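Local coordinates for manganese-binding protein (Chlamydia trachomatis, PDB 6NSI) that binds iron(II), manganese(II) and nickel(II), preferring iron(II), and delivers them to the membrane permease of an ABC transport system for import into the cytoplasm, at residues T166-F171 against D230-D235; R193-E198 against V215-A220; R209-V214 against R238-C243. One frame throughout, in Å; residues are numbered along the deposited sequence.

In the fold
The three contacts lie in the second half of the chain. From the N terminus, strand 164-165 runs into the loop 166-171, which carries an iron ligand. Contact 1 closes the longest loop, back from 230-235. Contact 2 closes a shorter loop wholly within it and joins strand 194-195 to helix 208-221. Contact 3 closes another short loop, from the same helix to helix 235-242. Its segments alternate along the chain with those of contacts 1 and 2, so it crosses both. Contacts 1 and 2 meet where Thr166 lies beside Ile195 and Ser196. Contacts 2 and 3 meet where Arg213 reaches the backbone of Ser196. They tie the iron-site loop, a short parallel sheet and two helices together.

Contact 1. Residues T166-F171 against D230-D235; sequences TGHNAF and DTLNQD. With FE (Fe (III) ion), chain B.
Leu232 reaches across to Gly167 and His168 with both of its methyl groups. CD2 rests on the backbone of Gly167, 3.4 Å from its C atom. CD1 stands obliquely to the His168 ring, with ND1 of His168 and CD1 of Leu232 3.8 Å apart. The leucine CG lies anti to the backbone N (chi1 -168°), which helps carry the branched end to the other loop. Gly167 has no side chain, and the methyl sits close against its main chain. His168 is one of four protein ligands of the iron(III) ion, with His36, His102 and Asp260. This is the metal site of a solute-binding protein of an ABC transporter. NE2 of His168 binds the iron at 2.2 Å. Its ND1 is hydrogen-bonded to OE1 of Glu229, a second-shell carboxylate that, together with the metal bond, helps set the ring's rotation and probably makes NE2 a stronger donor. CB of Ala170 lies over one face of the ring, toward its rim. Within the loop, OG1 of Thr166 donates a 2.6 Å hydrogen bond to O of His168. The hydroxyl approaches tilted 33° from the carbonyl plane, and the bond ties the loop's start to the ligand's backbone.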
# COMPACT_ATOMS: atom_id res chain seq x y z
N THR A 166 -0.72 13.94 0.56
CA THR A 166 -1.58 13.06 -0.21
C THR A 166 -3.03 13.16 0.26
O THR A 166 -3.36 13.88 1.20
CB THR A 166 -1.13 11.61 -0.12
OG1 THR A 166 -1.33 11.15 1.23
CG2 THR A 166 0.35 11.49 -0.52
N GLY A 167 -3.90 12.40 -0.43
CA GLY A 167 -5.32 12.44 -0.14
C GLY A 167 -5.66 11.84 1.22
O GLY A 167 -6.37 12.47 2.02
N HIS A 168 -5.22 10.60 1.47
CA HIS A 168 -5.30 10.02 2.81
C HIS A 168 -3.94 9.45 3.19
O HIS A 168 -2.98 9.50 2.42
CB HIS A 168 -6.44 8.99 2.95
CG HIS A 168 -6.18 7.62 2.38
ND1 HIS A 168 -5.98 7.39 1.03
CD2 HIS A 168 -6.22 6.40 2.97
CE1 HIS A 168 -5.85 6.09 0.82
NE2 HIS A 168 -6.00 5.47 1.98
N ASN A 169 -3.89 8.92 4.41
CA ASN A 169 -2.65 8.46 5.04
C ASN A 169 -2.37 7.02 4.62
O ASN A 169 -2.50 6.06 5.38
CB ASN A 169 -2.76 8.60 6.56
CG ASN A 169 -1.46 8.26 7.26
OD1 ASN A 169 -0.40 8.21 6.63
ND2 ASN A 169 -1.53 8.02 8.57
N ALA A 170 -1.96 6.88 3.36
CA ALA A 170 -1.61 5.59 2.78
C ALA A 170 -0.11 5.44 2.53
O ALA A 170 0.32 4.35 2.15
CB ALA A 170 -2.36 5.37 1.46
N PHE A 171 0.68 6.49 2.75
CA PHE A 171 2.10 6.46 2.40
C PHE A 171 3.01 6.66 3.61
O PHE A 171 4.17 7.09 3.46
CB PHE A 171 2.39 7.48 1.30
CG PHE A 171 1.60 7.23 0.03
CD1 PHE A 171 0.36 7.84 -0.17
CD2 PHE A 171 2.09 6.38 -0.95
CE1 PHE A 171 -0.36 7.60 -1.34
CE2 PHE A 171 1.37 6.14 -2.12
CZ PHE A 171 0.15 6.76 -2.32
N ASP A 230 -6.06 7.93 -7.02
CA ASP A 230 -7.09 7.28 -7.87
C ASP A 230 -8.16 6.78 -6.92
O ASP A 230 -7.81 6.33 -5.84
CB ASP A 230 -6.50 6.07 -8.58
CG ASP A 230 -7.41 5.50 -9.65
OD1 ASP A 230 -7.62 6.18 -10.62
OD2 ASP A 230 -7.89 4.42 -9.48
N THR A 231 -9.42 7.02 -7.25
CA THR A 231 -10.66 6.58 -6.54
C THR A 231 -10.94 7.30 -5.21
O THR A 231 -12.01 7.08 -4.70
CB THR A 231 -10.72 5.08 -6.21
OG1 THR A 231 -9.94 4.89 -5.04
CG2 THR A 231 -10.25 4.16 -7.30
N LEU A 232 -10.05 8.15 -4.70
CA LEU A 232 -10.33 8.87 -3.44
C LEU A 232 -11.01 10.17 -3.87
O LEU A 232 -10.55 10.77 -4.82
CB LEU A 232 -9.06 9.15 -2.64
CG LEU A 232 -9.30 9.62 -1.21
CD1 LEU A 232 -9.43 8.45 -0.26
CD2 LEU A 232 -8.20 10.55 -0.72
N ASN A 233 -12.03 10.60 -3.13
CA ASN A 233 -12.74 11.86 -3.43
C ASN A 233 -11.69 12.98 -3.37
O ASN A 233 -10.97 13.04 -2.43
CB ASN A 233 -13.86 12.10 -2.43
CG ASN A 233 -14.78 13.24 -2.82
OD1 ASN A 233 -14.34 14.27 -3.30
ND2 ASN A 233 -16.06 13.04 -2.63
N GLN A 234 -11.71 13.87 -4.34
CA GLN A 234 -10.69 14.91 -4.47
C GLN A 234 -11.08 16.25 -3.85
O GLN A 234 -10.27 17.19 -3.90
CB GLN A 234 -10.36 15.12 -5.94
CG GLN A 234 -9.81 13.85 -6.59
CD GLN A 234 -9.75 13.93 -8.10
OE1 GLN A 234 -9.57 15.00 -8.68
NE2 GLN A 234 -9.93 12.79 -8.75
N ASP A 235 -12.28 16.35 -3.26
CA ASP A 235 -12.76 17.64 -2.75
C ASP A 235 -11.77 18.27 -1.77
O ASP A 235 -11.41 19.44 -1.91
CB ASP A 235 -14.14 17.48 -2.08
CG ASP A 235 -15.25 17.10 -3.07
OD1 ASP A 235 -15.01 17.07 -4.31
OD2 ASP A 235 -16.38 16.81 -2.60
FE FE B . -5.99 3.26 2.40

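Contact 2. Residues R193-E198 against V215-A220; sequences RCISPE and VEYISA. With NA (sodium ion), chain C.
Ile195 lies over one face of the Tyr217 ring, and this is the tight part of the contact. Its CG2 methyl sits 3.6 Å from the ring centroid, 20° off the normal, in a CH-pi contact. Between these two side chains the closest pair is CG2 of Ile195 and CD1 of Tyr217, 3.4 Å apart. The other branch also takes part: CD1 of Ile195 lies 3.7 Å from CB of Tyr217, near the root of the ring. Tyr217 holds CG anti to its backbone N (chi1 178°), which sends the ring from helix 208-221 toward the backbone of Arg193 and Cys194. At the far end of the ring its OH comes within 3.1 Å of C of Arg193, near the ring plane. The hydroxyl is hydrogen-bonded to O of Ser192, just before this segment. Strand 194-195 pairs in parallel with strand 164-165, and the helix packs on it partly through the tyrosine; Val214 also touches Ile195.

Cys194 and Arg193 are engaged elsewhere in the fold. Cys194 touches helix 172-178. NE of Arg193 is hydrogen-bonded to O of Arg162, its NH1 pairs with Glu184, and Tyr163 makes a cation-pi contact. The looser, solvent side is on the helix, where Glu216 and Ala220 are exposed. Nearby, O of Ser219 binds a sodium ion at 2.3 Å. Asp222 and a water also bind the ion, and the water is hydrogen-bonded to O of Ala220. With no hydrogen bond between the segments, strand and helix are probably held here by dispersion and CH-pi attraction, while the bond to Ser192 helps fix the ring's end.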
# COMPACT_ATOMS: atom_id res chain seq x y z
N ARG A 193 7.37 14.33 7.62
CA ARG A 193 7.53 14.30 6.16
C ARG A 193 6.29 13.88 5.37
O ARG A 193 6.35 13.87 4.13
CB ARG A 193 8.71 13.38 5.81
CG ARG A 193 9.95 13.67 6.67
CD ARG A 193 11.22 13.39 5.91
NE ARG A 193 11.46 14.57 5.12
CZ ARG A 193 12.44 15.43 5.34
NH1 ARG A 193 13.32 15.20 6.29
NH2 ARG A 193 12.53 16.52 4.58
N CYS A 194 5.17 13.55 6.01
CA CYS A 194 3.96 13.28 5.24
C CYS A 194 2.74 13.79 6.00
O CYS A 194 2.73 13.84 7.23
CB CYS A 194 3.81 11.76 4.92
SG CYS A 194 3.75 10.64 6.38
N ILE A 195 1.71 14.17 5.25
CA ILE A 195 0.45 14.64 5.85
C ILE A 195 -0.67 14.43 4.84
O ILE A 195 -0.44 14.34 3.63
CB ILE A 195 0.52 16.14 6.28
CG1 ILE A 195 -0.55 16.44 7.34
CG2 ILE A 195 0.34 17.05 5.08
CD1 ILE A 195 -0.41 17.79 7.99
N SER A 196 -1.91 14.36 5.33
CA SER A 196 -3.08 14.17 4.49
C SER A 196 -4.29 14.63 5.27
O SER A 196 -4.31 14.50 6.51
CB SER A 196 -3.23 12.70 4.04
OG SER A 196 -3.36 11.82 5.15
N PRO A 197 -5.29 15.21 4.61
CA PRO A 197 -6.49 15.66 5.36
C PRO A 197 -7.33 14.51 5.86
O PRO A 197 -7.99 14.62 6.90
CB PRO A 197 -7.24 16.52 4.33
CG PRO A 197 -6.83 15.99 3.00
CD PRO A 197 -5.40 15.43 3.16
N GLU A 198 -7.32 13.38 5.16
CA GLU A 198 -7.99 12.17 5.58
C GLU A 198 -7.01 11.24 6.29
O GLU A 198 -5.82 11.21 5.96
CB GLU A 198 -8.60 11.47 4.36
CG GLU A 198 -9.37 10.17 4.65
CD GLU A 198 -10.61 10.41 5.49
OE1 GLU A 198 -10.47 10.51 6.73
OE2 GLU A 198 -11.71 10.51 4.88
N VAL A 215 -3.19 22.93 5.15
CA VAL A 215 -2.81 24.24 4.60
C VAL A 215 -1.62 24.83 5.37
O VAL A 215 -0.66 25.34 4.77
CB VAL A 215 -4.03 25.19 4.61
CG1 VAL A 215 -3.61 26.65 4.41
CG2 VAL A 215 -5.02 24.76 3.53
N GLU A 216 -1.66 24.77 6.70
CA GLU A 216 -0.55 25.31 7.48
C GLU A 216 0.72 24.49 7.27
O GLU A 216 1.83 25.05 7.22
CB GLU A 216 -0.93 25.37 8.96
CG GLU A 216 -2.07 26.36 9.26
CD GLU A 216 -2.24 26.64 10.75
OE1 GLU A 216 -2.10 25.71 11.57
OE2 GLU A 216 -2.52 27.79 11.11
N TYR A 217 0.58 23.17 7.16
CA TYR A 217 1.73 22.33 6.84
C TYR A 217 2.34 22.70 5.50
O TYR A 217 3.56 22.78 5.36
CB TYR A 217 1.31 20.86 6.85
CG TYR A 217 2.35 19.82 6.48
CD1 TYR A 217 2.63 19.52 5.15
CD2 TYR A 217 2.99 19.07 7.46
CE1 TYR A 217 3.55 18.51 4.80
CE2 TYR A 217 3.92 18.06 7.13
CZ TYR A 217 4.19 17.80 5.79
OH TYR A 217 5.09 16.79 5.42
N ILE A 218 1.49 22.92 4.49
CA ILE A 218 1.99 23.29 3.16
C ILE A 218 2.78 24.59 3.23
O ILE A 218 3.87 24.71 2.66
CB ILE A 218 0.81 23.39 2.16
CG1 ILE A 218 0.40 22.01 1.67
CG2 ILE A 218 1.13 24.32 0.99
CD1 ILE A 218 -0.95 22.05 0.96
N SER A 219 2.26 25.58 3.96
CA SER A 219 2.96 26.85 4.03
C SER A 219 4.19 26.78 4.95
O SER A 219 5.20 27.43 4.67
CB SER A 219 1.99 27.95 4.47
OG SER A 219 1.91 28.04 5.87
N ALA A 220 4.14 25.97 6.01
CA ALA A 220 5.30 25.84 6.88
C ALA A 220 6.46 25.17 6.16
O ALA A 220 7.61 25.58 6.32
CB ALA A 220 4.94 25.06 8.15
NA NA C . 6.29 29.24 3.76
O HOH W 1 8.09 28.35 5.28

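Contact 3. Residues R209-V214 against R238-C243; sequences RDIMRV and RKIVSC
Ile240 packs between Ile211 and Val214, joining helix 235-242 to helix 208-221. The helices come close at this point, with CA of Ile211 and CA of Ile240 5.7 Å apart. Ile240 points toward the other helix and places CG1 anti to its carbonyl carbon (chi1 -76°). Its CG1 meets CD1 of Ile211 at 3.7 Å, and its CD1 goes on to Val214. There CD1 of Ile240 lies 3.7 Å from CB of Val214 and as close to CG1 of that residue. The side chains of Val214 and Ile240 cross at about a right angle, whereas Ile211 meets Ile240 at a slant. Ile211 starts out alongside the other helix rather than straight at it. Its chi2 of -41° folds the chain over, and this turn brings CD1 to its partner. Pro197 covers Val214 and Ile240 from a loop, and Ile218 of helix 208-221 also packs on Ile240.

Asp210 and Arg213 take no part in the packing against helix 235-242. One turn apart on the same helix, they form a salt bridge, with NH2 of Arg213 2.9 Å from OD1 of Asp210. The bond is nearly straight (171°) and lies in the guanidinium plane. It reaches OD1 on its anti side, tilted out of the carboxylate plane. NH1 of Arg213 turns to O of Ser196, while OD2 of Asp210 accepts from N of Ser207. The side-chain contacts between the helices are apolar, and close fit of branched side chains, not polar bonding, probably joins them.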
# COMPACT_ATOMS: atom_id res chain seq x y z
N ARG A 209 -10.98 21.72 10.16
CA ARG A 209 -9.74 21.64 10.92
C ARG A 209 -8.66 20.84 10.17
O ARG A 209 -7.47 21.18 10.22
CB ARG A 209 -10.03 21.01 12.29
CG ARG A 209 -10.88 21.89 13.19
CD ARG A 209 -10.03 22.70 14.16
NE ARG A 209 -10.82 23.76 14.80
CZ ARG A 209 -10.31 24.72 15.58
NH1 ARG A 209 -9.00 24.76 15.83
NH2 ARG A 209 -11.12 25.63 16.11
N ASP A 210 -9.08 19.77 9.47
CA ASP A 210 -8.16 18.97 8.66
C ASP A 210 -7.66 19.75 7.46
O ASP A 210 -6.49 19.62 7.07
CB ASP A 210 -8.84 17.70 8.17
CG ASP A 210 -9.28 16.80 9.29
OD1 ASP A 210 -8.44 16.44 10.14
OD2 ASP A 210 -10.48 16.44 9.31
N ILE A 211 -8.56 20.50 6.80
CA ILE A 211 -8.14 21.39 5.73
C ILE A 211 -7.08 22.34 6.25
O ILE A 211 -6.00 22.48 5.68
CB ILE A 211 -9.34 22.16 5.14
CG1 ILE A 211 -10.33 21.22 4.46
CG2 ILE A 211 -8.86 23.24 4.16
CD1 ILE A 211 -9.69 20.12 3.66
N MET A 212 -7.38 22.97 7.39
CA MET A 212 -6.49 23.99 7.94
C MET A 212 -5.15 23.40 8.33
O MET A 212 -4.10 23.99 8.06
CB MET A 212 -7.14 24.65 9.15
CG MET A 212 -6.24 25.75 9.76
SD MET A 212 -5.27 25.17 11.18
CE MET A 212 -6.62 24.60 12.25
N ARG A 213 -5.18 22.23 8.97
CA ARG A 213 -3.96 21.52 9.33
C ARG A 213 -3.04 21.34 8.12
O ARG A 213 -1.85 21.67 8.17
CB ARG A 213 -4.35 20.17 9.94
CG ARG A 213 -3.22 19.28 10.35
CD ARG A 213 -3.76 18.13 11.20
NE ARG A 213 -4.89 17.43 10.56
CZ ARG A 213 -4.75 16.48 9.63
NH1 ARG A 213 -3.54 16.12 9.21
NH2 ARG A 213 -5.81 15.89 9.10
N VAL A 214 -3.60 20.86 7.00
CA VAL A 214 -2.77 20.60 5.81
C VAL A 214 -2.32 21.91 5.16
O VAL A 214 -1.18 22.03 4.68
CB VAL A 214 -3.53 19.69 4.83
CG1 VAL A 214 -2.69 19.40 3.59
CG2 VAL A 214 -3.90 18.40 5.50
N ARG A 238 -8.57 19.60 -3.28
CA ARG A 238 -8.86 20.75 -4.14
C ARG A 238 -9.15 21.99 -3.31
O ARG A 238 -8.71 23.09 -3.67
CB ARG A 238 -10.01 20.44 -5.10
CG ARG A 238 -9.59 19.48 -6.21
CD ARG A 238 -10.21 19.85 -7.56
NE ARG A 238 -9.42 19.37 -8.69
CZ ARG A 238 -9.33 18.09 -9.04
NH1 ARG A 238 -10.00 17.17 -8.35
NH2 ARG A 238 -8.58 17.71 -10.08
N LYS A 239 -9.85 21.84 -2.17
CA LYS A 239 -10.07 22.96 -1.25
C LYS A 239 -8.77 23.44 -0.63
O LYS A 239 -8.55 24.65 -0.50
CB LYS A 239 -11.02 22.57 -0.11
CG LYS A 239 -12.42 22.18 -0.51
CD LYS A 239 -13.16 21.69 0.74
CE LYS A 239 -14.58 21.20 0.41
NZ LYS A 239 -15.13 21.85 -0.82
N ILE A 240 -7.93 22.51 -0.18
CA ILE A 240 -6.64 22.88 0.40
C ILE A 240 -5.85 23.72 -0.59
O ILE A 240 -5.28 24.77 -0.23
CB ILE A 240 -5.87 21.61 0.82
CG1 ILE A 240 -6.45 21.03 2.11
CG2 ILE A 240 -4.39 21.91 1.04
CD1 ILE A 240 -6.17 19.54 2.28
N VAL A 241 -5.83 23.31 -1.85
CA VAL A 241 -5.07 24.01 -2.89
C VAL A 241 -5.61 25.43 -3.08
O VAL A 241 -4.85 26.41 -3.11
CB VAL A 241 -5.10 23.21 -4.20
CG1 VAL A 241 -4.84 24.11 -5.41
CG2 VAL A 241 -4.10 22.06 -4.13
N SER A 242 -6.93 25.56 -3.20
CA SER A 242 -7.58 26.85 -3.40
C SER A 242 -7.43 27.80 -2.21
O SER A 242 -7.59 29.01 -2.38
CB SER A 242 -9.07 26.66 -3.68
OG SER A 242 -9.77 26.53 -2.45
N CYS A 243 -7.15 27.27 -1.02
CA CYS A 243 -7.08 28.05 0.21
C CYS A 243 -5.69 28.60 0.47
O CYS A 243 -5.44 29.16 1.54
CB CYS A 243 -7.55 27.19 1.39
SG CYS A 243 -9.37 27.14 1.60